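Local coordinates for protein diaminopimelate decarboxylase (Methanocaldococcus jannaschii, PDB 1TWI) that catalyses the pyridoxal-phosphate-dependent decarboxylation of meso-diaminopimelate to L-lysine, the last step of lysine biosynthesis by the diaminopimelate route, at residues Phe14-Tyr19 against Leu32-Glu37; Lys52-Glu57 against Asn273-Tyr278; Glu119-Ile124 against Asn143-Glu148; Ala322-Met327 against Ser360-Gly365. All coordinates share one frame; numbering follows the deposited sequence.

Contact 1. Residues Phe14-Tyr19 against Leu32-Glu37; sequences FFIDGY and LYVMSE
I16 and V34 reach toward each other tip to tip. Starting from CB of I16, chi1 of -60° sets CG1 beside the backbone N and leaves CG2 anti to it, about equally near CG1 of V34 and CB of S36. The other branch runs through CG1 to CD1, which ends 3.9 Å from V34 CG1. Beyond this pair the contact turns polar: S36 OG donates to D17 OD2 at 2.6 Å, reaching the carboxylate on its syn side, 23° out of plane. D17 and G18 are the two central residues of a type I' turn, which closes a tight hairpin between strands 13-16 and 19-20; I16 and Y19 exchange both backbone bonds across it. The turn thus sets the D17 carboxylate against the end of strand 32-36, part of the large mixed sheet of the beta domain in this fold-type III decarboxylase. S36 is also the N-cap of helix 37-58: its OG takes the N-H of Q39 and is hydrogen-bonded to T6 OG1, while D17 OD2 has a second hydroxyl partner in T406. Just beyond, E37 OE1 hydrogen-bonds to H432 of the second subunit.

Contact 2. Residues Lys52-Glu57 against Asn273-Tyr278; sequences KRWEEE and NTMLKY
The guanidinium of R53 is met at its edges: N273 OD1 takes NH2 at 2.9 Å, and E57 OE2 takes NE at 2.9 Å, both acceptors lying near the guanidinium plane. The bond to N273 is fairly straight, 160° at the hydrogen, though the amide is turned 53° against the guanidinium; NH1 adds a weak second bond to the same oxygen. R53 NE meets OE2 of E57, one turn on, from above the carboxylate plane in a salt bridge. E57 thus steadies R53 from its own helix, while N273 receives it from the other. L276 CD1 packs beside them, 3.4 Å from E57 OE1. The indole of W54, deeper in, is approached obliquely: M275 SD makes a Met-aromatic contact 4.5 Å from the centroid of the six-membered ring, and M275 CE lies 3.8 Å from CH2. L276 CD2 comes to CZ3 of the same ring. W54 NE1 is satisfied by the carbonyl of P285. W54 and M275 both also touch L287 on strand 286-289. In the TIM barrel, helix 37-58 leads to strand 62-67 and helix 264-276 to strand 286-289; those two strands pair side by side, and their helices meet here on the outside, with helix 219-237 beyond M275.

Contact 3. Residues Glu119-Ile124 against Asn143-Glu148; sequences EIIMGI and NETAKE
The hydroxyl of T145 is gripped twice: OG1 gives its hydrogen to the carbonyl of L141, one turn back in its own helix, and receives NZ of K117, at the start of the helix it faces. K117, which lies just outside the two segments, also forms a salt bridge with E148, so its ammonium group links both helices beside an otherwise apolar contact. Holding OG1 this way fixes the T145 rotation: chi1 of -57° puts OG1 beside the backbone N, which leaves CG2 anti to it and directed at the isoleucines. CG2 lies 3.7 Å from CG1 of I121 and 3.8 Å from CG2 of I120, while CD1 of I124 comes to 4.2 Å from it; one methyl therefore touches three side chains. The CD1 end of I124 then slips past T145 onto the backbone of the next residue, 3.7 Å from CA of A146 and 4.0 Å from its CB, a close approach that the short side chain permits. No hydrogen bond joins the two segments directly. Their axes approach to 9.8 Å and cross at -58°. I120 and I124 also touch F131 on strand 130-133. Two successive helices, joined through that strand and packed side by side on the outside, are the repeating pattern of a TIM barrel, here the pyridoxal-binding domain of the decarboxylase.

Contact 4. Residues Ala322-Met327 against Ser360-Gly365; sequences AGMNDM and SSDVFG
F364, M324 and D362 carry most of this contact. The F364 ring enters the bend at residues 322-327 with its far end: CE2 lies 3.2 Å from the carbonyl oxygen of A322, which sits at the ring edge close to its plane, and CZ comes to 3.4 Å from C of G323. CB of A322 packs near the same ring end, while CE of M327 lies 4.2 Å from CD1. F364 itself stands at a classic beta bulge, where it and G365 both face I353. Two residues earlier, D362, the centre of an inverse gamma turn, extends CG anti to the backbone N (chi1 171°), and its OD1 accepts the backbone N-H of M324 at 2.7 Å. The bond is bent, 143° at the hydrogen, and the donor comes from above the carboxylate plane, 46° out of it. M324 adopts the crowded position with CG between the backbone N and the carbonyl carbon; the chain runs extended to SD, which lies 3.7 Å from CB of D362, and bends beyond it. Within the bend, D326 OD2 takes the N-H of G323 with its anti lone pair at 2.7 Å, so two carboxylates hold successive backbone amides. M324 also touches E359, and M327 lies close to R329; both line the pocket of the bound L-lysine, the reaction product. D362 OD2 accepts from L357 N and forms a salt bridge with K179 of the second subunit. Its bonds to M324 N, L357 N and K179 join the loops and the subunits, and this buried carboxylate probably stays ionised.

Contacts 1 and 4 lie in the beta domain, contacts 2 and 3 on the outside of the barrel. The first two touch: Y33 OH probably hydrogen-bonds to D326 O, although the modelled 2.4 Å between Y33 OH and D326 O is doubtfully short. Contact 1 passes directly into helix 37-58, whose far end forms contact 2, the two lying about 37 Å apart, centre to centre. Contacts 2 and 3 clasp different helix pairs of one barrel, about 34 Å apart between centres. Contact 4 lies nearest the chemistry: the M324 side chain is about 9 Å from a bound pyridoxal phosphate, while contacts 1, 2 and 3 lie away from the cofactor and lysine sites.

Contact 1. Residues Phe14-Tyr19 against Leu32-Glu37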
loop_
_atom_site.group_PDB
_atom_site.type_symbol
_atom_site.label_atom_id
_atom_site.label_comp_id
_atom_site.label_asym_id
_atom_site.label_seq_id
_atom_site.Cartn_x
_atom_site.Cartn_y
_atom_site.Cartn_z
ATOM N N PHE A 14 4.595 4.952 29.487
ATOM C CA PHE A 14 5.148 5.733 28.372
ATOM C C PHE A 14 4.380 7.046 28.175
ATOM O O PHE A 14 3.140 7.063 28.161
ATOM C CB PHE A 14 5.075 4.870 27.088
ATOM C CG PHE A 14 5.666 5.528 25.840
ATOM C CD1 PHE A 14 6.983 5.950 25.821
ATOM C CD2 PHE A 14 4.912 5.621 24.657
ATOM C CE1 PHE A 14 7.583 6.462 24.602
ATOM C CE2 PHE A 14 5.486 6.129 23.453
ATOM C CZ PHE A 14 6.828 6.546 23.441
ATOM N N PHE A 15 5.118 8.136 27.964
ATOM C CA PHE A 15 4.538 9.476 27.728
ATOM C C PHE A 15 5.018 10.110 26.415
ATOM O O PHE A 15 6.178 9.912 26.037
ATOM C CB PHE A 15 4.903 10.450 28.886
ATOM C CG PHE A 15 4.082 10.190 30.180
ATOM C CD1 PHE A 15 4.366 9.092 30.991
ATOM C CD2 PHE A 15 3.037 11.022 30.528
ATOM C CE1 PHE A 15 3.605 8.831 32.156
ATOM C CE2 PHE A 15 2.252 10.789 31.700
ATOM C CZ PHE A 15 2.537 9.700 32.508
ATOM N N ILE A 16 4.150 10.879 25.741
ATOM C CA ILE A 16 4.536 11.597 24.507
ATOM C C ILE A 16 4.143 13.025 24.787
ATOM O O ILE A 16 2.954 13.298 25.030
ATOM C CB ILE A 16 3.750 11.094 23.236
ATOM C CG1 ILE A 16 4.036 9.587 23.034
ATOM C CG2 ILE A 16 4.152 12.006 21.981
ATOM C CD1 ILE A 16 3.007 8.830 22.216
ATOM N N ASP A 17 5.121 13.933 24.788
ATOM C CA ASP A 17 4.855 15.332 25.102
ATOM C C ASP A 17 4.165 15.524 26.446
ATOM O O ASP A 17 3.384 16.475 26.627
ATOM C CB ASP A 17 4.007 15.992 24.031
ATOM C CG ASP A 17 4.803 16.282 22.787
ATOM O OD1 ASP A 17 5.992 16.655 22.907
ATOM O OD2 ASP A 17 4.237 16.164 21.686
ATOM N N GLY A 18 4.445 14.622 27.386
ATOM C CA GLY A 18 3.804 14.769 28.680
ATOM C C GLY A 18 2.426 14.103 28.791
ATOM O O GLY A 18 1.848 14.103 29.898
ATOM N N TYR A 19 1.892 13.555 27.691
ATOM C CA TYR A 19 0.591 12.880 27.769
ATOM C C TYR A 19 0.758 11.356 27.900
ATOM O O TYR A 19 1.507 10.727 27.166
ATOM C CB TYR A 19 -0.232 13.219 26.532
ATOM C CG TYR A 19 -0.475 14.707 26.408
ATOM C CD1 TYR A 19 -1.503 15.337 27.138
ATOM C CD2 TYR A 19 0.330 15.512 25.583
ATOM C CE1 TYR A 19 -1.720 16.744 27.037
ATOM C CE2 TYR A 19 0.117 16.899 25.501
ATOM C CZ TYR A 19 -0.916 17.489 26.231
ATOM O OH TYR A 19 -1.163 18.842 26.116
ATOM N N LEU A 32 -4.070 3.926 16.870
ATOM C CA LEU A 32 -4.027 5.396 16.890
ATOM C C LEU A 32 -2.644 5.980 16.541
ATOM O O LEU A 32 -1.653 5.582 17.140
ATOM C CB LEU A 32 -4.369 5.891 18.328
ATOM C CG LEU A 32 -4.455 7.387 18.624
ATOM C CD1 LEU A 32 -5.752 7.883 17.995
ATOM C CD2 LEU A 32 -4.522 7.677 20.144
ATOM N N TYR A 33 -2.589 6.949 15.635
ATOM C CA TYR A 33 -1.332 7.644 15.335
ATOM C C TYR A 33 -1.275 8.828 16.292
ATOM O O TYR A 33 -2.297 9.534 16.491
ATOM C CB TYR A 33 -1.333 8.230 13.919
ATOM C CG TYR A 33 -0.814 7.277 12.852
ATOM C CD1 TYR A 33 0.556 7.162 12.605
ATOM C CD2 TYR A 33 -1.676 6.521 12.076
ATOM C CE1 TYR A 33 1.048 6.336 11.613
ATOM C CE2 TYR A 33 -1.178 5.655 11.058
ATOM C CZ TYR A 33 0.193 5.586 10.851
ATOM O OH TYR A 33 0.762 4.791 9.870
ATOM N N VAL A 34 -0.112 9.065 16.895
ATOM C CA VAL A 34 0.044 10.241 17.769
ATOM C C VAL A 34 1.218 11.026 17.108
ATOM O O VAL A 34 2.333 10.492 16.910
ATOM C CB VAL A 34 0.434 9.821 19.222
ATOM C CG1 VAL A 34 0.636 11.091 20.156
ATOM C CG2 VAL A 34 -0.681 8.903 19.804
ATOM N N MET A 35 0.993 12.288 16.805
ATOM C CA MET A 35 2.022 13.096 16.194
ATOM C C MET A 35 2.413 14.122 17.217
ATOM O O MET A 35 1.533 14.836 17.716
ATOM C CB MET A 35 1.468 13.813 14.943
ATOM C CG MET A 35 1.192 12.822 13.772
ATOM S SD MET A 35 2.748 12.019 13.127
ATOM C CE MET A 35 3.539 13.346 12.335
ATOM N N SER A 36 3.715 14.231 17.510
ATOM C CA SER A 36 4.211 15.226 18.504
ATOM C C SER A 36 4.501 16.557 17.801
ATOM O O SER A 36 5.410 16.661 16.937
ATOM C CB SER A 36 5.516 14.732 19.178
ATOM O OG SER A 36 6.107 15.794 19.928
ATOM N N GLU A 37 3.738 17.585 18.161
ATOM C CA GLU A 37 3.940 18.884 17.553
ATOM C C GLU A 37 5.320 19.409 17.914
ATOM O O GLU A 37 6.016 19.961 17.067
ATOM C CB GLU A 37 2.875 19.869 18.051
ATOM C CG GLU A 37 3.093 21.308 17.554
ATOM C CD GLU A 37 1.946 22.184 18.025
ATOM O OE1 GLU A 37 0.983 22.366 17.269
ATOM O OE2 GLU A 37 1.966 22.649 19.171
#

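Contact 2. Residues Lys52-Glu57 against Asn273-Tyr278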
loop_
_atom_site.group_PDB
_atom_site.type_symbol
_atom_site.label_atom_id
_atom_site.label_comp_id
_atom_site.label_asym_id
_atom_site.label_seq_id
_atom_site.Cartn_x
_atom_site.Cartn_y
_atom_site.Cartn_z
ATOM N N LYS A 52 21.374 28.080 8.547
ATOM C CA LYS A 52 21.292 29.543 8.466
ATOM C C LYS A 52 22.619 30.152 8.014
ATOM O O LYS A 52 22.677 31.275 7.543
ATOM C CB LYS A 52 20.881 30.137 9.821
ATOM C CG LYS A 52 21.874 29.862 10.923
ATOM C CD LYS A 52 21.396 30.580 12.181
ATOM C CE LYS A 52 22.062 30.079 13.439
ATOM N NZ LYS A 52 21.201 30.521 14.623
ATOM N N ARG A 53 23.689 29.414 8.196
ATOM C CA ARG A 53 24.969 29.865 7.726
ATOM C C ARG A 53 24.903 30.217 6.203
ATOM O O ARG A 53 25.597 31.123 5.718
ATOM C CB ARG A 53 25.990 28.743 7.947
ATOM C CG ARG A 53 27.320 29.011 7.345
ATOM C CD ARG A 53 28.306 27.901 7.638
ATOM N NE ARG A 53 29.547 28.126 6.894
ATOM C CZ ARG A 53 30.335 27.139 6.500
ATOM N NH1 ARG A 53 30.003 25.887 6.791
ATOM N NH2 ARG A 53 31.416 27.392 5.788
ATOM N N TRP A 54 24.113 29.471 5.432
ATOM C CA TRP A 54 24.025 29.762 3.988
ATOM C C TRP A 54 23.625 31.217 3.752
ATOM O O TRP A 54 24.298 31.961 3.021
ATOM C CB TRP A 54 22.991 28.851 3.276
ATOM C CG TRP A 54 23.053 29.073 1.799
ATOM C CD1 TRP A 54 22.085 29.630 0.973
ATOM C CD2 TRP A 54 24.138 28.723 0.963
ATOM N NE1 TRP A 54 22.534 29.623 -0.348
ATOM C CE2 TRP A 54 23.791 29.066 -0.360
ATOM C CE3 TRP A 54 25.401 28.134 1.208
ATOM C CZ2 TRP A 54 24.658 28.843 -1.440
ATOM C CZ3 TRP A 54 26.253 27.918 0.137
ATOM C CH2 TRP A 54 25.885 28.265 -1.165
ATOM N N GLU A 55 22.524 31.635 4.368
ATOM C CA GLU A 55 22.035 33.022 4.212
ATOM C C GLU A 55 23.032 34.004 4.805
ATOM O O GLU A 55 23.245 35.064 4.251
ATOM C CB GLU A 55 20.662 33.230 4.914
ATOM C CG GLU A 55 20.311 34.729 5.350
ATOM C CD GLU A 55 20.048 34.980 6.921
ATOM O OE1 GLU A 55 20.793 35.783 7.573
ATOM O OE2 GLU A 55 19.096 34.394 7.506
ATOM N N GLU A 56 23.631 33.640 5.935
ATOM C CA GLU A 56 24.594 34.512 6.607
ATOM C C GLU A 56 25.797 34.812 5.752
ATOM O O GLU A 56 26.272 35.945 5.691
ATOM C CB GLU A 56 25.095 33.864 7.904
ATOM C CG GLU A 56 24.022 33.732 8.969
ATOM C CD GLU A 56 24.453 32.911 10.162
ATOM O OE1 GLU A 56 25.540 32.265 10.115
ATOM O OE2 GLU A 56 23.674 32.908 11.151
ATOM N N GLU A 57 26.316 33.788 5.098
ATOM C CA GLU A 57 27.515 33.990 4.305
ATOM C C GLU A 57 27.370 34.394 2.857
ATOM O O GLU A 57 28.294 34.992 2.322
ATOM C CB GLU A 57 28.388 32.740 4.383
ATOM C CG GLU A 57 29.414 32.785 5.561
ATOM C CD GLU A 57 30.213 31.508 5.647
ATOM O OE1 GLU A 57 30.705 31.081 4.581
ATOM O OE2 GLU A 57 30.352 30.920 6.762
ATOM N N ASN A 273 30.122 23.669 2.693
ATOM C CA ASN A 273 31.553 23.732 2.376
ATOM C C ASN A 273 31.784 23.245 0.932
ATOM O O ASN A 273 32.701 23.693 0.261
ATOM C CB ASN A 273 32.386 22.929 3.409
ATOM C CG ASN A 273 32.364 23.614 4.823
ATOM O OD1 ASN A 273 32.579 24.844 4.932
ATOM N ND2 ASN A 273 32.086 22.834 5.884
ATOM N N THR A 274 30.937 22.356 0.418
ATOM C CA THR A 274 31.162 21.921 -0.944
ATOM C C THR A 274 30.747 23.031 -1.895
ATOM O O THR A 274 31.527 23.395 -2.795
ATOM C CB THR A 274 30.407 20.637 -1.310
ATOM O OG1 THR A 274 30.967 19.549 -0.582
ATOM C CG2 THR A 274 30.584 20.322 -2.820
ATOM N N MET A 275 29.538 23.583 -1.736
ATOM C CA MET A 275 29.095 24.643 -2.650
ATOM C C MET A 275 30.002 25.888 -2.640
ATOM O O MET A 275 30.194 26.510 -3.690
ATOM C CB MET A 275 27.650 25.104 -2.334
ATOM C CG MET A 275 26.599 23.987 -2.584
ATOM S SD MET A 275 24.987 24.498 -2.064
ATOM C CE MET A 275 24.633 25.554 -3.497
ATOM N N LEU A 276 30.545 26.263 -1.475
ATOM C CA LEU A 276 31.411 27.449 -1.435
ATOM C C LEU A 276 32.742 27.302 -2.198
ATOM O O LEU A 276 33.378 28.289 -2.482
ATOM C CB LEU A 276 31.693 27.883 0.001
ATOM C CG LEU A 276 30.462 28.430 0.732
ATOM C CD1 LEU A 276 30.854 28.716 2.178
ATOM C CD2 LEU A 276 29.987 29.717 0.083
ATOM N N LYS A 277 33.141 26.083 -2.550
ATOM C CA LYS A 277 34.340 25.849 -3.351
ATOM C C LYS A 277 34.153 26.452 -4.731
ATOM O O LYS A 277 35.140 26.696 -5.459
ATOM C CB LYS A 277 34.568 24.348 -3.568
ATOM C CG LYS A 277 35.038 23.626 -2.305
ATOM C CD LYS A 277 34.973 22.117 -2.421
ATOM C CE LYS A 277 35.587 21.524 -1.164
ATOM N NZ LYS A 277 35.870 20.057 -1.353
ATOM N N TYR A 278 32.895 26.679 -5.117
ATOM C CA TYR A 278 32.614 27.169 -6.484
ATOM C C TYR A 278 32.350 28.643 -6.627
ATOM O O TYR A 278 32.059 29.100 -7.756
ATOM C CB TYR A 278 31.404 26.419 -7.085
ATOM C CG TYR A 278 31.577 24.919 -7.152
ATOM C CD1 TYR A 278 31.470 24.130 -6.014
ATOM C CD2 TYR A 278 31.853 24.291 -8.372
ATOM C CE1 TYR A 278 31.638 22.732 -6.078
ATOM C CE2 TYR A 278 32.019 22.905 -8.454
ATOM C CZ TYR A 278 31.913 22.130 -7.304
ATOM O OH TYR A 278 32.104 20.755 -7.429
#

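Contact 3. Residues Glu119-Ile124 against Asn143-Glu148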
loop_
_atom_site.group_PDB
_atom_site.type_symbol
_atom_site.label_atom_id
_atom_site.label_comp_id
_atom_site.label_asym_id
_atom_site.label_seq_id
_atom_site.Cartn_x
_atom_site.Cartn_y
_atom_site.Cartn_z
ATOM N N GLU A 119 -2.540 19.811 -13.965
ATOM C CA GLU A 119 -1.651 20.131 -12.839
ATOM C C GLU A 119 -0.782 21.328 -13.180
ATOM O O GLU A 119 -0.452 22.155 -12.316
ATOM C CB GLU A 119 -0.768 18.923 -12.489
ATOM C CG GLU A 119 -1.549 17.820 -11.770
ATOM C CD GLU A 119 -0.689 16.573 -11.521
ATOM O OE1 GLU A 119 0.027 16.146 -12.471
ATOM O OE2 GLU A 119 -0.748 16.002 -10.407
ATOM N N ILE A 120 -0.348 21.395 -14.429
ATOM C CA ILE A 120 0.488 22.539 -14.836
ATOM C C ILE A 120 -0.353 23.855 -14.780
ATOM O O ILE A 120 0.138 24.890 -14.314
ATOM C CB ILE A 120 1.085 22.259 -16.243
ATOM C CG1 ILE A 120 2.167 21.160 -16.080
ATOM C CG2 ILE A 120 1.723 23.550 -16.857
ATOM C CD1 ILE A 120 2.458 20.340 -17.314
ATOM N N ILE A 121 -1.627 23.784 -15.207
ATOM C CA ILE A 121 -2.494 24.975 -15.179
ATOM C C ILE A 121 -2.573 25.407 -13.739
ATOM O O ILE A 121 -2.468 26.614 -13.422
ATOM C CB ILE A 121 -3.963 24.652 -15.711
ATOM C CG1 ILE A 121 -3.968 24.603 -17.253
ATOM C CG2 ILE A 121 -4.968 25.696 -15.248
ATOM C CD1 ILE A 121 -5.145 23.749 -17.882
ATOM N N MET A 122 -2.735 24.441 -12.842
ATOM C CA MET A 122 -2.861 24.768 -11.434
ATOM C C MET A 122 -1.630 25.437 -10.871
ATOM O O MET A 122 -1.754 26.420 -10.123
ATOM C CB MET A 122 -3.185 23.502 -10.617
ATOM C CG MET A 122 -3.414 23.739 -9.124
ATOM S SD MET A 122 -3.898 22.156 -8.197
ATOM C CE MET A 122 -4.606 21.395 -9.482
ATOM N N GLY A 123 -0.447 24.900 -11.197
ATOM C CA GLY A 123 0.778 25.517 -10.691
ATOM C C GLY A 123 0.987 26.922 -11.266
ATOM O O GLY A 123 1.514 27.817 -10.578
ATOM N N ILE A 124 0.611 27.122 -12.529
ATOM C CA ILE A 124 0.810 28.434 -13.131
ATOM C C ILE A 124 -0.138 29.431 -12.486
ATOM O O ILE A 124 0.278 30.533 -12.107
ATOM C CB ILE A 124 0.634 28.386 -14.664
ATOM C CG1 ILE A 124 1.775 27.533 -15.277
ATOM C CG2 ILE A 124 0.569 29.806 -15.197
ATOM C CD1 ILE A 124 1.662 27.252 -16.819
ATOM N N ASN A 143 5.590 24.988 -21.468
ATOM C CA ASN A 143 5.710 26.209 -22.282
ATOM C C ASN A 143 4.384 26.385 -23.102
ATOM O O ASN A 143 3.873 27.490 -23.223
ATOM C CB ASN A 143 6.926 26.070 -23.224
ATOM C CG ASN A 143 7.120 27.263 -24.110
ATOM O OD1 ASN A 143 7.012 27.132 -25.328
ATOM N ND2 ASN A 143 7.412 28.429 -23.529
ATOM N N GLU A 144 3.849 25.291 -23.651
ATOM C CA GLU A 144 2.598 25.379 -24.426
ATOM C C GLU A 144 1.430 25.813 -23.510
ATOM O O GLU A 144 0.583 26.616 -23.896
ATOM C CB GLU A 144 2.270 24.026 -25.072
ATOM C CG GLU A 144 3.075 23.686 -26.346
ATOM C CD GLU A 144 2.971 22.183 -26.700
ATOM O OE1 GLU A 144 3.606 21.730 -27.698
ATOM O OE2 GLU A 144 2.247 21.447 -25.961
ATOM N N THR A 145 1.380 25.288 -22.284
ATOM C CA THR A 145 0.297 25.644 -21.361
ATOM C C THR A 145 0.406 27.093 -20.884
ATOM O O THR A 145 -0.605 27.843 -20.803
ATOM C CB THR A 145 0.302 24.657 -20.173
ATOM O OG1 THR A 145 0.169 23.340 -20.715
ATOM C CG2 THR A 145 -0.838 24.958 -19.218
ATOM N N ALA A 146 1.631 27.501 -20.570
ATOM C CA ALA A 146 1.884 28.881 -20.158
ATOM C C ALA A 146 1.439 29.794 -21.330
ATOM O O ALA A 146 0.837 30.854 -21.116
ATOM C CB ALA A 146 3.432 29.069 -19.877
ATOM N N LYS A 147 1.783 29.406 -22.556
ATOM C CA LYS A 147 1.375 30.205 -23.737
ATOM C C LYS A 147 -0.184 30.297 -23.780
ATOM O O LYS A 147 -0.738 31.386 -23.977
ATOM C CB LYS A 147 1.850 29.548 -25.022
ATOM C CG LYS A 147 1.430 30.294 -26.305
ATOM C CD LYS A 147 1.778 29.431 -27.519
ATOM C CE LYS A 147 1.677 30.171 -28.895
ATOM N NZ LYS A 147 2.076 29.210 -30.012
ATOM N N GLU A 148 -0.880 29.180 -23.543
ATOM C CA GLU A 148 -2.345 29.227 -23.568
ATOM C C GLU A 148 -2.941 30.176 -22.510
ATOM O O GLU A 148 -3.918 30.901 -22.766
ATOM C CB GLU A 148 -2.917 27.812 -23.411
ATOM C CG GLU A 148 -2.644 26.943 -24.625
ATOM C CD GLU A 148 -3.209 25.544 -24.468
ATOM O OE1 GLU A 148 -2.955 24.938 -23.384
ATOM O OE2 GLU A 148 -3.902 25.051 -25.404
#

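Contact 4. Residues Ala322-Met327 against Ser360-Gly365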
loop_
_atom_site.group_PDB
_atom_site.type_symbol
_atom_site.label_atom_id
_atom_site.label_comp_id
_atom_site.label_asym_id
_atom_site.label_seq_id
_atom_site.Cartn_x
_atom_site.Cartn_y
_atom_site.Cartn_z
ATOM N N ALA A 322 -3.472 -2.704 15.285
ATOM C CA ALA A 322 -2.845 -1.913 14.229
ATOM C C ALA A 322 -2.454 -2.967 13.193
ATOM O O ALA A 322 -2.140 -4.120 13.539
ATOM C CB ALA A 322 -1.587 -1.207 14.720
ATOM N N GLY A 323 -2.401 -2.579 11.928
ATOM C CA GLY A 323 -2.074 -3.558 10.902
ATOM C C GLY A 323 -1.409 -2.882 9.720
ATOM O O GLY A 323 -1.344 -1.654 9.648
ATOM N N MET A 324 -0.929 -3.673 8.770
ATOM C CA MET A 324 -0.246 -3.107 7.618
ATOM C C MET A 324 -1.074 -2.038 6.853
ATOM O O MET A 324 -0.485 -1.142 6.242
ATOM C CB MET A 324 0.184 -4.227 6.656
ATOM C CG MET A 324 -0.986 -4.986 6.011
ATOM S SD MET A 324 -0.394 -6.291 4.907
ATOM C CE MET A 324 -0.081 -5.353 3.353
ATOM N N ASN A 325 -2.403 -2.137 6.852
ATOM C CA ASN A 325 -3.199 -1.112 6.144
ATOM C C ASN A 325 -3.037 0.289 6.868
ATOM O O ASN A 325 -3.197 1.373 6.262
ATOM C CB ASN A 325 -4.686 -1.531 6.125
ATOM C CG ASN A 325 -5.309 -1.478 7.515
ATOM O OD1 ASN A 325 -4.978 -2.294 8.411
ATOM N ND2 ASN A 325 -6.194 -0.498 7.719
ATOM N N ASP A 326 -2.754 0.251 8.171
ATOM C CA ASP A 326 -2.536 1.497 8.956
ATOM C C ASP A 326 -1.105 2.063 8.760
ATOM O O ASP A 326 -0.883 3.287 8.855
ATOM C CB ASP A 326 -2.703 1.232 10.476
ATOM C CG ASP A 326 -4.058 0.608 10.824
ATOM O OD1 ASP A 326 -5.091 1.213 10.468
ATOM O OD2 ASP A 326 -4.082 -0.473 11.449
ATOM N N MET A 327 -0.146 1.172 8.531
ATOM C CA MET A 327 1.260 1.558 8.444
ATOM C C MET A 327 1.934 0.429 7.673
ATOM O O MET A 327 2.181 -0.654 8.209
ATOM C CB MET A 327 1.827 1.665 9.848
ATOM C CG MET A 327 3.012 2.653 9.939
ATOM S SD MET A 327 4.599 1.970 9.367
ATOM C CE MET A 327 5.071 0.864 10.839
ATOM N N SER A 360 0.760 -12.541 5.078
ATOM C CA SER A 360 1.809 -13.119 5.870
ATOM C C SER A 360 2.804 -12.065 6.289
ATOM O O SER A 360 3.372 -12.127 7.378
ATOM C CB SER A 360 2.525 -14.210 5.090
ATOM O OG SER A 360 2.823 -15.237 6.002
ATOM N N SER A 361 2.962 -11.065 5.437
ATOM C CA SER A 361 3.868 -9.976 5.672
ATOM C C SER A 361 3.303 -8.927 6.648
ATOM O O SER A 361 3.996 -7.954 6.899
ATOM C CB SER A 361 4.136 -9.283 4.368
ATOM O OG SER A 361 2.896 -8.738 3.915
ATOM N N ASP A 362 2.049 -9.089 7.122
ATOM C CA ASP A 362 1.482 -8.137 8.085
ATOM C C ASP A 362 2.029 -8.485 9.501
ATOM O O ASP A 362 1.326 -9.002 10.375
ATOM C CB ASP A 362 -0.076 -8.159 8.059
ATOM C CG ASP A 362 -0.686 -7.343 9.212
ATOM O OD1 ASP A 362 -0.213 -6.212 9.476
ATOM O OD2 ASP A 362 -1.620 -7.825 9.863
ATOM N N VAL A 363 3.295 -8.152 9.697
ATOM C CA VAL A 363 4.028 -8.400 10.925
ATOM C C VAL A 363 4.837 -7.110 11.153
ATOM O O VAL A 363 5.571 -6.657 10.252
ATOM C CB VAL A 363 5.002 -9.608 10.713
ATOM C CG1 VAL A 363 5.980 -9.744 11.898
ATOM C CG2 VAL A 363 4.182 -10.917 10.534
ATOM N N PHE A 364 4.717 -6.517 12.326
ATOM C CA PHE A 364 5.461 -5.280 12.601
ATOM C C PHE A 364 6.898 -5.520 13.097
ATOM O O PHE A 364 7.745 -4.645 12.975
ATOM C CB PHE A 364 4.713 -4.438 13.657
ATOM C CG PHE A 364 3.442 -3.816 13.131
ATOM C CD1 PHE A 364 3.495 -2.716 12.263
ATOM C CD2 PHE A 364 2.198 -4.361 13.459
ATOM C CE1 PHE A 364 2.299 -2.167 11.726
ATOM C CE2 PHE A 364 1.012 -3.830 12.933
ATOM C CZ PHE A 364 1.064 -2.732 12.063
ATOM N N GLY A 365 7.163 -6.678 13.687
ATOM C CA GLY A 365 8.518 -6.925 14.175
ATOM C C GLY A 365 8.619 -8.362 14.646
ATOM O O GLY A 365 7.629 -8.966 15.097
#